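Local coordinates for Protease/Reverse transcriptase/ribonuclease H (Eastern chimpanzee simian foamy virus, PDB 7KSF), which probably processes viral polyproteins with its aspartic protease, copies viral RNA into DNA by reverse transcription and degrades the RNA strand of RNA-DNA hybrids, at residues N609-V615 and L738-S743. The protein carries 1 engineered substitution. Residues are numbered along the deposited sequence; the frame is centred on the assembly and turned at random.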
loop_
_atom_site.group_PDB
_atom_site.type_symbol
_atom_site.label_atom_id
_atom_site.label_comp_id
_atom_site.label_asym_id
_atom_site.label_seq_id
_atom_site.Cartn_x
_atom_site.Cartn_y
_atom_site.Cartn_z
ATOM N N ASN A 609 14.155 37.731 -28.739
ATOM C CA ASN A 609 14.975 37.422 -27.576
ATOM C C ASN A 609 14.031 37.181 -26.407
ATOM O O ASN A 609 13.005 37.850 -26.292
ATOM C CB ASN A 609 15.962 38.554 -27.264
ATOM C CG ASN A 609 16.836 38.252 -26.063
ATOM O OD1 ASN A 609 17.087 39.120 -25.225
ATOM N ND2 ASN A 609 17.291 37.011 -25.963
ATOM N N ALA A 610 14.376 36.221 -25.547
ATOM C CA ALA A 610 13.486 35.793 -24.480
ATOM C C ALA A 610 14.222 35.751 -23.150
ATOM O O ALA A 610 15.452 35.691 -23.091
ATOM C CB ALA A 610 12.873 34.416 -24.772
ATOM N N GLY A 611 13.438 35.779 -22.072
ATOM C CA GLY A 611 13.960 35.700 -20.722
ATOM C C GLY A 611 12.891 35.309 -19.722
ATOM O O GLY A 611 11.851 35.969 -19.627
ATOM N N MET A 612 13.134 34.239 -18.974
ATOM C CA MET A 612 12.178 33.705 -18.016
ATOM C C MET A 612 12.673 33.934 -16.594
ATOM O O MET A 612 13.847 34.223 -16.354
ATOM C CB MET A 612 11.938 32.212 -18.265
ATOM C CG MET A 612 13.145 31.330 -17.990
ATOM S SD MET A 612 12.886 29.630 -18.529
ATOM C CE MET A 612 14.338 28.825 -17.863
ATOM N N GLY A 613 11.752 33.807 -15.643
ATOM C CA GLY A 613 12.081 34.016 -14.247
ATOM C C GLY A 613 11.408 33.012 -13.334
ATOM O O GLY A 613 10.231 32.693 -13.521
ATOM N N ILE A 614 12.141 32.507 -12.345
ATOM C CA ILE A 614 11.644 31.481 -11.438
ATOM C C ILE A 614 11.966 31.900 -10.010
ATOM O O ILE A 614 13.077 32.360 -9.724
ATOM C CB ILE A 614 12.249 30.094 -11.748
ATOM C CG1 ILE A 614 11.881 29.640 -13.168
ATOM C CG2 ILE A 614 11.789 29.064 -10.730
ATOM C CD1 ILE A 614 12.897 30.017 -14.232
ATOM N N VAL A 615 10.990 31.743 -9.114
ATOM C CA VAL A 615 11.137 32.100 -7.707
ATOM C C VAL A 615 10.640 30.938 -6.858
ATOM O O VAL A 615 9.530 30.440 -7.074
ATOM C CB VAL A 615 10.365 33.388 -7.358
ATOM C CG1 VAL A 615 10.457 33.676 -5.869
ATOM C CG2 VAL A 615 10.888 34.564 -8.166
ATOM N N LEU A 738 12.287 39.130 -12.542
ATOM C CA LEU A 738 13.403 38.289 -12.956
ATOM C C LEU A 738 13.292 37.896 -14.421
ATOM O O LEU A 738 14.291 37.894 -15.147
ATOM C CB LEU A 738 13.483 37.048 -12.070
ATOM C CG LEU A 738 13.775 37.310 -10.594
ATOM C CD1 LEU A 738 13.795 36.002 -9.830
ATOM C CD2 LEU A 738 15.091 38.053 -10.422
ATOM N N ALA A 739 12.085 37.553 -14.878
ATOM C CA ALA A 739 11.904 37.217 -16.286
ATOM C C ALA A 739 12.260 38.396 -17.178
ATOM O O ALA A 739 12.864 38.217 -18.243
ATOM C CB ALA A 739 10.467 36.765 -16.541
ATOM N N THR A 740 11.904 39.608 -16.753
ATOM C CA THR A 740 12.235 40.789 -17.539
ATOM C C THR A 740 13.742 41.016 -17.578
ATOM O O THR A 740 14.295 41.362 -18.629
ATOM C CB THR A 740 11.511 42.013 -16.975
ATOM O OG1 THR A 740 10.107 41.734 -16.878
ATOM C CG2 THR A 740 11.711 43.220 -17.879
ATOM N N GLN A 741 14.424 40.808 -16.446
ATOM C CA GLN A 741 15.873 40.996 -16.409
ATOM C C GLN A 741 16.579 40.066 -17.385
ATOM O O GLN A 741 17.486 40.492 -18.109
ATOM C CB GLN A 741 16.398 40.771 -14.991
ATOM C CG GLN A 741 15.971 41.831 -14.000
ATOM C CD GLN A 741 16.613 41.647 -12.644
ATOM O OE1 GLN A 741 17.355 40.691 -12.419
ATOM N NE2 GLN A 741 16.334 42.567 -11.731
ATOM N N GLY A 742 16.183 38.794 -17.415
ATOM C CA GLY A 742 16.777 37.868 -18.363
ATOM C C GLY A 742 16.454 38.204 -19.803
ATOM O O GLY A 742 17.266 37.951 -20.696
ATOM N N SER A 743 15.274 38.779 -20.053
ATOM C CA SER A 743 14.910 39.122 -21.423
ATOM C C SER A 743 15.720 40.301 -21.943
ATOM O O SER A 743 15.856 40.469 -23.162
ATOM C CB SER A 743 13.415 39.426 -21.510
ATOM O OG SER A 743 13.034 39.712 -22.847
#
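Leu738 sets its CG anti to its own carbonyl carbon (chi1 -64°), and the extended chain beyond carries CD1 out to Val615. There Val615, whose CG1 stands anti to the backbone N (chi1 176°), turns its other branch, CG2, to meet it, at 3.6 Å from Leu738 CD1. The two side chains cross at about a right angle, and branched aliphatic groups suit this buried end, since each offers a methyl without a polar atom to satisfy. Nearer the middle the packing is mostly backbone on backbone. Gly611 and Gly613 face the helix where a CB would collide with its backbone, and lacking one lets Gly611 CA lie 3.6 Å from Ser743 CA and Gly613 CA 3.8 Å from Ala739 CA. Gly742 also turns a bare CA toward the strand, beside Gly611. This is the RNase H fold: strand 610-618 is second from the edge of a five-stranded mixed sheet, and helix 727-744 covers one face while helix 638-654 covers the other, receiving Ala610, Met612 and Ile614. The axes of strand 610-615 and helix 738-743 run roughly antiparallel, at 149°, and approach to 5.3 Å. Ala739 is small enough for this close passage; its CB rests 3.3 Å from Gly613 N, about 5 Å from the bound calcium ion that Gly596 and Glu642 ligate. Its CA-H also points at the Met612 carbonyl, with Ala739 CA 3.6 Å from Met612 O. Farther along, Ser743 lays CB 3.8 Å from Gly611 CA, while its compact hydroxyl makes a weak hydrogen bond to the backbone N of Ile599.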